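Long-range contact in isocitrate dehydrogenase [NAD] subunit 2 (Saccharomyces cerevisiae, PDB 3BLX), which catalyses, together with subunit 1 in an octamer, the NAD-dependent oxidative decarboxylation of isocitrate to 2-oxoglutarate in the citric acid cycle, and also binds mitochondrial mRNA leaders: residues 175-189 with 234-246. Numbering follows the deposited sequence.
Sequences YARAIGRPRVIVVHK and AYTDAVSVCPNLY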
loop_
_atom_site.group_PDB
_atom_site.type_symbol
_atom_site.label_atom_id
_atom_site.label_comp_id
_atom_site.label_asym_id
_atom_site.label_seq_id
_atom_site.Cartn_x
_atom_site.Cartn_y
_atom_site.Cartn_z
ATOM N N TYR B 175 27.216 -17.148 50.164
ATOM C CA TYR B 175 26.670 -18.445 49.837
ATOM C C TYR B 175 27.796 -19.402 49.451
ATOM O O TYR B 175 27.686 -20.608 49.630
ATOM C CB TYR B 175 25.649 -18.310 48.691
ATOM C CG TYR B 175 24.898 -19.585 48.371
ATOM C CD1 TYR B 175 25.342 -20.452 47.364
ATOM C CD2 TYR B 175 23.749 -19.928 49.085
ATOM C CE1 TYR B 175 24.657 -21.626 47.078
ATOM C CE2 TYR B 175 23.058 -21.096 48.814
ATOM C CZ TYR B 175 23.512 -21.947 47.810
ATOM O OH TYR B 175 22.813 -23.115 47.548
ATOM N N ALA B 176 28.878 -18.875 48.907
ATOM C CA ALA B 176 30.001 -19.729 48.585
ATOM C C ALA B 176 30.681 -20.172 49.889
ATOM O O ALA B 176 30.988 -21.350 50.086
ATOM C CB ALA B 176 30.957 -19.008 47.693
ATOM N N ARG B 177 30.905 -19.213 50.779
ATOM C CA ARG B 177 31.387 -19.500 52.118
ATOM C C ARG B 177 30.477 -20.524 52.814
ATOM O O ARG B 177 30.943 -21.554 53.282
ATOM C CB ARG B 177 31.473 -18.199 52.907
ATOM C CG ARG B 177 31.556 -18.347 54.400
ATOM C CD ARG B 177 31.449 -16.975 55.068
ATOM N NE ARG B 177 32.639 -16.178 54.799
ATOM C CZ ARG B 177 32.741 -14.885 55.076
ATOM N NH1 ARG B 177 31.697 -14.268 55.614
ATOM N NH2 ARG B 177 33.870 -14.216 54.816
ATOM N N ALA B 178 29.178 -20.260 52.838
ATOM C CA ALA B 178 28.194 -21.147 53.469
ATOM C C ALA B 178 28.034 -22.587 52.915
ATOM O O ALA B 178 27.444 -23.430 53.570
ATOM C CB ALA B 178 26.829 -20.457 53.531
ATOM N N ILE B 179 28.539 -22.881 51.732
ATOM C CA ILE B 179 28.478 -24.244 51.232
ATOM C C ILE B 179 29.886 -24.761 50.966
ATOM O O ILE B 179 30.054 -25.796 50.315
ATOM C CB ILE B 179 27.668 -24.366 49.916
ATOM C CG1 ILE B 179 28.221 -23.436 48.835
ATOM C CG2 ILE B 179 26.209 -24.062 50.134
ATOM C CD1 ILE B 179 27.630 -23.704 47.464
ATOM N N GLY B 180 30.891 -24.024 51.444
ATOM C CA GLY B 180 32.283 -24.428 51.304
ATOM C C GLY B 180 32.865 -24.483 49.895
ATOM O O GLY B 180 33.353 -25.506 49.437
ATOM N N ARG B 181 32.819 -23.368 49.189
ATOM C CA ARG B 181 33.457 -23.307 47.894
ATOM C C ARG B 181 34.430 -22.135 47.859
ATOM O O ARG B 181 34.112 -21.012 48.297
ATOM C CB ARG B 181 32.415 -23.210 46.778
ATOM C CG ARG B 181 31.916 -24.549 46.239
ATOM C CD ARG B 181 30.493 -24.414 45.716
ATOM N NE ARG B 181 30.273 -25.069 44.426
ATOM C CZ ARG B 181 29.431 -26.077 44.236
ATOM N NH1 ARG B 181 28.736 -26.548 45.256
ATOM N NH2 ARG B 181 29.286 -26.606 43.030
ATOM N N PRO B 182 35.630 -22.402 47.341
ATOM C CA PRO B 182 36.739 -21.447 47.287
ATOM C C PRO B 182 36.456 -20.260 46.345
ATOM O O PRO B 182 36.649 -19.120 46.783
ATOM C CB PRO B 182 37.917 -22.283 46.753
ATOM C CG PRO B 182 37.428 -23.676 46.617
ATOM C CD PRO B 182 35.933 -23.671 46.661
ATOM N N ARG B 183 36.006 -20.517 45.106
ATOM C CA ARG B 183 35.911 -19.476 44.064
ATOM C C ARG B 183 34.513 -18.955 43.828
ATOM O O ARG B 183 33.573 -19.730 43.751
ATOM C CB ARG B 183 36.403 -19.987 42.709
ATOM C CG ARG B 183 37.572 -20.904 42.756
ATOM C CD ARG B 183 37.391 -21.954 41.688
ATOM N NE ARG B 183 37.618 -21.453 40.338
ATOM C CZ ARG B 183 37.293 -22.115 39.232
ATOM N NH1 ARG B 183 36.703 -23.296 39.320
ATOM N NH2 ARG B 183 37.550 -21.600 38.039
ATOM N N VAL B 184 34.376 -17.636 43.698
ATOM C CA VAL B 184 33.187 -17.095 43.056
ATOM C C VAL B 184 33.607 -16.482 41.741
ATOM O O VAL B 184 34.542 -15.694 41.670
ATOM C CB VAL B 184 32.379 -16.115 43.921
ATOM C CG1 VAL B 184 32.716 -16.291 45.399
ATOM C CG2 VAL B 184 32.594 -14.714 43.468
ATOM N N ILE B 185 32.951 -16.935 40.691
ATOM C CA ILE B 185 33.207 -16.465 39.341
ATOM C C ILE B 185 32.122 -15.489 38.879
ATOM O O ILE B 185 30.947 -15.855 38.799
ATOM C CB ILE B 185 33.233 -17.650 38.385
ATOM C CG1 ILE B 185 34.326 -18.633 38.827
ATOM C CG2 ILE B 185 33.406 -17.172 36.970
ATOM C CD1 ILE B 185 34.370 -19.886 38.014
ATOM N N VAL B 186 32.507 -14.246 38.613
ATOM C CA VAL B 186 31.599 -13.310 37.981
ATOM C C VAL B 186 31.659 -13.539 36.476
ATOM O O VAL B 186 32.736 -13.495 35.885
ATOM C CB VAL B 186 31.963 -11.852 38.267
ATOM C CG1 VAL B 186 31.196 -10.979 37.339
ATOM C CG2 VAL B 186 31.633 -11.481 39.683
ATOM N N VAL B 187 30.499 -13.818 35.880
ATOM C CA VAL B 187 30.346 -13.986 34.429
ATOM C C VAL B 187 29.783 -12.707 33.794
ATOM O O VAL B 187 28.813 -12.133 34.289
ATOM C CB VAL B 187 29.439 -15.188 34.089
ATOM C CG1 VAL B 187 29.120 -15.233 32.618
ATOM C CG2 VAL B 187 30.115 -16.460 34.472
ATOM N N HIS B 188 30.399 -12.257 32.706
ATOM C CA HIS B 188 30.032 -10.996 32.098
ATOM C C HIS B 188 30.374 -11.051 30.625
ATOM O O HIS B 188 30.976 -12.011 30.174
ATOM C CB HIS B 188 30.807 -9.871 32.761
ATOM C CG HIS B 188 32.282 -9.992 32.581
ATOM N ND1 HIS B 188 32.986 -9.209 31.694
ATOM C CD2 HIS B 188 33.183 -10.832 33.144
ATOM C CE1 HIS B 188 34.263 -9.550 31.729
ATOM N NE2 HIS B 188 34.406 -10.536 32.595
ATOM N N LYS B 189 29.973 -10.023 29.876
ATOM C CA LYS B 189 30.287 -9.895 28.444
ATOM C C LYS B 189 31.354 -8.787 28.260
ATOM O O LYS B 189 31.594 -8.007 29.180
ATOM C CB LYS B 189 29.018 -9.612 27.627
ATOM C CG LYS B 189 28.870 -10.430 26.349
ATOM C CD LYS B 189 30.199 -10.535 25.597
ATOM C CE LYS B 189 30.009 -10.619 24.081
ATOM N NZ LYS B 189 29.302 -11.845 23.621
ATOM N N ALA B 234 34.752 -28.956 36.204
ATOM C CA ALA B 234 35.711 -27.886 36.452
ATOM C C ALA B 234 35.125 -26.709 37.232
ATOM O O ALA B 234 35.845 -25.785 37.618
ATOM C CB ALA B 234 36.276 -27.402 35.139
ATOM N N TYR B 235 33.820 -26.744 37.468
ATOM C CA TYR B 235 33.141 -25.629 38.116
ATOM C C TYR B 235 32.473 -26.025 39.413
ATOM O O TYR B 235 31.793 -25.212 40.034
ATOM C CB TYR B 235 32.107 -24.987 37.168
ATOM C CG TYR B 235 32.712 -24.087 36.111
ATOM C CD1 TYR B 235 33.115 -24.596 34.889
ATOM C CD2 TYR B 235 32.891 -22.726 36.347
ATOM C CE1 TYR B 235 33.673 -23.775 33.933
ATOM C CE2 TYR B 235 33.442 -21.901 35.387
ATOM C CZ TYR B 235 33.823 -22.429 34.183
ATOM O OH TYR B 235 34.364 -21.611 33.225
ATOM N N THR B 236 32.677 -27.268 39.836
ATOM C CA THR B 236 32.041 -27.747 41.062
ATOM C C THR B 236 32.707 -27.244 42.341
ATOM O O THR B 236 32.257 -27.542 43.430
ATOM C CB THR B 236 31.929 -29.268 41.094
ATOM O OG1 THR B 236 33.188 -29.799 41.446
ATOM C CG2 THR B 236 31.530 -29.807 39.718
ATOM N N ASP B 237 33.762 -26.457 42.201
ATOM C CA ASP B 237 34.375 -25.772 43.334
ATOM C C ASP B 237 34.076 -24.281 43.285
ATOM O O ASP B 237 34.755 -23.474 43.918
ATOM C CB ASP B 237 35.891 -25.963 43.307
ATOM C CG ASP B 237 36.523 -25.459 42.005
ATOM O OD1 ASP B 237 36.008 -25.786 40.912
ATOM O OD2 ASP B 237 37.547 -24.744 42.066
ATOM N N ALA B 238 33.074 -23.900 42.511
ATOM C CA ALA B 238 32.796 -22.487 42.323
ATOM C C ALA B 238 31.333 -22.159 42.383
ATOM O O ALA B 238 30.459 -22.996 42.147
ATOM C CB ALA B 238 33.367 -22.006 41.028
ATOM N N VAL B 239 31.085 -20.906 42.703
ATOM C CA VAL B 239 29.769 -20.315 42.620
ATOM C C VAL B 239 29.784 -19.164 41.595
ATOM O O VAL B 239 30.523 -18.190 41.746
ATOM C CB VAL B 239 29.382 -19.800 43.983
ATOM C CG1 VAL B 239 28.392 -18.667 43.887
ATOM C CG2 VAL B 239 28.819 -20.924 44.773
ATOM N N SER B 240 28.995 -19.294 40.538
ATOM C CA SER B 240 28.895 -18.227 39.538
ATOM C C SER B 240 27.832 -17.156 39.869
ATOM O O SER B 240 26.720 -17.490 40.277
ATOM C CB SER B 240 28.597 -18.846 38.187
ATOM O OG SER B 240 29.531 -19.853 37.883
ATOM N N VAL B 241 28.178 -15.875 39.731
ATOM C CA VAL B 241 27.150 -14.832 39.636
ATOM C C VAL B 241 27.109 -14.147 38.271
ATOM O O VAL B 241 28.118 -13.966 37.626
ATOM C CB VAL B 241 27.350 -13.722 40.635
ATOM C CG1 VAL B 241 26.380 -13.840 41.740
ATOM C CG2 VAL B 241 28.782 -13.683 41.076
ATOM N N CYS B 242 25.936 -13.710 37.854
ATOM C CA CYS B 242 25.854 -12.923 36.623
ATOM C C CYS B 242 24.753 -11.902 36.709
ATOM O O CYS B 242 23.845 -12.019 37.555
ATOM C CB CYS B 242 25.625 -13.828 35.427
ATOM S SG CYS B 242 24.085 -14.744 35.524
ATOM N N PRO B 243 24.824 -10.876 35.844
ATOM C CA PRO B 243 23.756 -9.868 35.765
ATOM C C PRO B 243 22.483 -10.513 35.230
ATOM O O PRO B 243 22.548 -11.584 34.615
ATOM C CB PRO B 243 24.297 -8.841 34.773
ATOM C CG PRO B 243 25.762 -9.129 34.632
ATOM C CD PRO B 243 25.931 -10.591 34.915
ATOM N N ASN B 244 21.337 -9.890 35.481
ATOM C CA ASN B 244 20.058 -10.496 35.100
ATOM C C ASN B 244 19.974 -10.929 33.619
ATOM O O ASN B 244 19.329 -11.932 33.301
ATOM C CB ASN B 244 18.901 -9.560 35.476
ATOM C CG ASN B 244 17.578 -10.008 34.892
ATOM O OD1 ASN B 244 17.085 -9.405 33.938
ATOM N ND2 ASN B 244 17.003 -11.078 35.444
ATOM N N LEU B 245 20.649 -10.179 32.739
ATOM C CA LEU B 245 20.691 -10.429 31.299
ATOM C C LEU B 245 20.941 -11.880 30.835
ATOM O O LEU B 245 20.227 -12.407 29.978
ATOM C CB LEU B 245 21.717 -9.496 30.658
ATOM C CG LEU B 245 21.416 -9.189 29.184
ATOM C CD1 LEU B 245 20.276 -8.173 29.059
ATOM C CD2 LEU B 245 22.648 -8.702 28.433
ATOM N N TYR B 246 21.962 -12.517 31.390
ATOM C CA TYR B 246 22.350 -13.842 30.948
ATOM C C TYR B 246 21.872 -14.916 31.913
ATOM O O TYR B 246 22.052 -16.106 31.666
ATOM C CB TYR B 246 23.869 -13.940 30.845
ATOM C CG TYR B 246 24.556 -12.664 30.446
ATOM C CD1 TYR B 246 24.483 -12.199 29.144
ATOM C CD2 TYR B 246 25.301 -11.935 31.373
ATOM C CE1 TYR B 246 25.115 -11.030 28.776
ATOM C CE2 TYR B 246 25.939 -10.760 31.016
ATOM C CZ TYR B 246 25.839 -10.314 29.716
ATOM O OH TYR B 246 26.467 -9.149 29.342
#
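The guanidinium of Arg-183 takes Asp-237 OD1 and the carbonyl O of Ala-234 at its edge, in plane, while Ile-185 CD1 lies over one face. The two segments meet mainly through the parallel strands 183-188 and 238-242, neighbours in the central sheet of the isocitrate/isopropylmalate dehydrogenase fold; between them the chain runs through helix 195-208, strand 215-220 (the other neighbour of 183-188) and helix 221-230. Arg-183 NH1 is 3.0 Å from Asp-237 OD1 in a salt bridge, and its bond to Ala-234 O lies in the carbonyl plane; NH2 pairs with Glu-217. Over one face of the Arg-181 guanidinium sits Thr-236 O, with Tyr-235 O at the edge. Val-239 CG2 meets the Tyr-175 ring at its edge.

Ile-185, its CG1 anti to the carbonyl carbon (chi1 -59°), points CD1 at Tyr-235 CE2; the tyrosine hydroxyl bonds Glu-219. Behind the opposite sheet face, Val-239 CG2 packs on Ile-179 CD1 (4.0 Å). Arg-181 NE makes a weak bond to Ala-238 O (3.1 Å), its chain lying against Asp-237 and Val-239; an alanine here would probably leave that carbonyl without this donor and open a gap beside Val-239. Beyond strand 183-188, Lys-189, probably critical for catalysis as in related enzymes, crosses Tyr-246 at about a right angle. Two residues earlier, Val-187 N donates to Val-241 O at 3.0 Å, almost straight at 175°.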